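Local structure of rhamnosidase B (Bacillus sp., 2OKX) at residues N55-G60 with G79-P84. The protein hydrolyses terminal alpha-L-rhamnose residues from rhamnosides, as a glycoside hydrolase of family 78. Sequence-based numbering, arbitrary orientation.
Sequences NGEQVG and GGQLRP
Asn-55 ND2 donates a hydrogen bond of 2.7 Å to the main-chain Gln-81 O, from a position tilted 33° out of the carbonyl plane. The same ND2 bonds Asn-88 OD1, which in turn accepts from Arg-83 N, while Asn-55 OD1 takes the backbone N of Thr-89; the buried amide is gripped at both ends and its flip fixed. Its flat group stacks nearly parallel with the guanidinium of Arg-83, the planes 11° apart and the side chains running in opposite directions, Asn-55 CG lying 3.7 Å from Arg-83 NE. Asn-55 and Gly-56 form the tight turn of the hairpin joining strands 49-54 and 57-62, at the edge of an antiparallel sheet in the N-terminal domain, and the loop leading into strand 87-96 packs against it. An alanine at Asn-55 would probably leave Gln-81 O without this donor and the Arg-83 side chain freer to move. The Gln-81 side chain packs without hydrogen bonds to Glu-57 or Val-59: bent at chi2 (82°), it crosses Glu-57 at about a right angle, Gln-81 CG lying 3.3 Å from Glu-57 OE2, and Val-59 CG2 touches Gln-81 CD. Glu-57 OE2 and Gln-81 OE1, both acceptors, come within 2.9 Å without bonding.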
loop_
_atom_site.group_PDB
_atom_site.type_symbol
_atom_site.label_atom_id
_atom_site.label_comp_id
_atom_site.label_asym_id
_atom_site.label_seq_id
_atom_site.Cartn_x
_atom_site.Cartn_y
_atom_site.Cartn_z
ATOM N N ASN A 55 28.451 -7.310 12.637
ATOM C CA ASN A 55 29.656 -7.985 12.188
ATOM C C ASN A 55 29.549 -8.350 10.717
ATOM O O ASN A 55 30.026 -9.398 10.286
ATOM C CB ASN A 55 29.931 -9.230 13.039
ATOM C CG ASN A 55 30.474 -8.880 14.407
ATOM O OD1 ASN A 55 31.402 -8.079 14.525
ATOM N ND2 ASN A 55 29.907 -9.476 15.448
ATOM N N GLY A 56 28.911 -7.468 9.952
ATOM C CA GLY A 56 28.765 -7.681 8.524
ATOM C C GLY A 56 27.515 -8.427 8.106
ATOM O O GLY A 56 27.121 -8.374 6.944
ATOM N N GLU A 57 26.885 -9.116 9.048
ATOM C CA GLU A 57 25.681 -9.885 8.750
ATOM C C GLU A 57 24.407 -9.051 8.904
ATOM O O GLU A 57 24.187 -8.432 9.946
ATOM C CB GLU A 57 25.612 -11.104 9.671
ATOM C CG GLU A 57 24.455 -12.046 9.387
ATOM C CD GLU A 57 24.415 -13.219 10.353
ATOM O OE1 GLU A 57 25.445 -13.916 10.489
ATOM O OE2 GLU A 57 23.351 -13.446 10.974
ATOM N N GLN A 58 23.572 -9.038 7.869
ATOM C CA GLN A 58 22.321 -8.289 7.927
ATOM C C GLN A 58 21.400 -8.999 8.913
ATOM O O GLN A 58 21.068 -10.175 8.734
ATOM C CB GLN A 58 21.662 -8.235 6.553
ATOM C CG GLN A 58 20.561 -7.196 6.452
ATOM C CD GLN A 58 19.763 -7.328 5.182
ATOM O OE1 GLN A 58 18.796 -8.090 5.116
ATOM N NE2 GLN A 58 20.170 -6.599 4.151
ATOM N N VAL A 59 20.987 -8.288 9.954
ATOM C CA VAL A 59 20.141 -8.876 10.977
ATOM C C VAL A 59 18.651 -8.548 10.875
ATOM O O VAL A 59 17.810 -9.395 11.168
ATOM C CB VAL A 59 20.649 -8.477 12.382
ATOM C CG1 VAL A 59 19.680 -8.948 13.449
ATOM C CG2 VAL A 59 22.027 -9.085 12.616
ATOM N N GLY A 60 18.319 -7.328 10.464
ATOM C CA GLY A 60 16.918 -6.965 10.370
ATOM C C GLY A 60 16.657 -5.614 9.732
ATOM O O GLY A 60 17.588 -4.921 9.313
ATOM N N GLY A 79 23.043 -12.707 19.985
ATOM C CA GLY A 79 24.001 -13.690 20.462
ATOM C C GLY A 79 24.591 -14.520 19.340
ATOM O O GLY A 79 25.725 -14.996 19.433
ATOM N N GLY A 80 23.822 -14.682 18.267
ATOM C CA GLY A 80 24.278 -15.466 17.137
ATOM C C GLY A 80 25.340 -14.795 16.290
ATOM O O GLY A 80 26.161 -15.476 15.680
ATOM N N GLN A 81 25.332 -13.467 16.241
ATOM C CA GLN A 81 26.317 -12.742 15.445
ATOM C C GLN A 81 27.460 -12.191 16.292
ATOM O O GLN A 81 28.475 -11.747 15.760
ATOM C CB GLN A 81 25.650 -11.583 14.689
ATOM C CG GLN A 81 24.611 -12.002 13.653
ATOM C CD GLN A 81 23.241 -12.287 14.254
ATOM O OE1 GLN A 81 22.323 -12.720 13.554
ATOM N NE2 GLN A 81 23.095 -12.037 15.549
ATOM N N LEU A 82 27.294 -12.233 17.610
ATOM C CA LEU A 82 28.294 -11.713 18.539
ATOM C C LEU A 82 29.583 -12.539 18.601
ATOM O O LEU A 82 29.546 -13.769 18.664
ATOM C CB LEU A 82 27.675 -11.609 19.939
ATOM C CG LEU A 82 28.341 -10.725 21.000
ATOM C CD1 LEU A 82 27.426 -10.644 22.213
ATOM C CD2 LEU A 82 29.699 -11.280 21.392
ATOM N N ARG A 83 30.719 -11.844 18.587
ATOM C CA ARG A 83 32.035 -12.474 18.657
ATOM C C ARG A 83 32.631 -12.191 20.036
ATOM O O ARG A 83 33.227 -11.137 20.259
ATOM C CB ARG A 83 32.953 -11.898 17.578
ATOM C CG ARG A 83 32.437 -12.056 16.158
ATOM C CD ARG A 83 33.382 -11.398 15.166
ATOM N NE ARG A 83 32.962 -11.610 13.783
ATOM C CZ ARG A 83 33.638 -11.181 12.722
ATOM N NH1 ARG A 83 34.773 -10.511 12.877
ATOM N NH2 ARG A 83 33.182 -11.431 11.502
ATOM N N PRO A 84 32.489 -13.138 20.976
ATOM C CA PRO A 84 33.010 -12.973 22.338
ATOM C C PRO A 84 34.514 -12.757 22.469
ATOM O O PRO A 84 35.314 -13.342 21.736
ATOM C CB PRO A 84 32.547 -14.249 23.038
ATOM C CG PRO A 84 32.569 -15.257 21.930
ATOM C CD PRO A 84 31.936 -14.492 20.790
#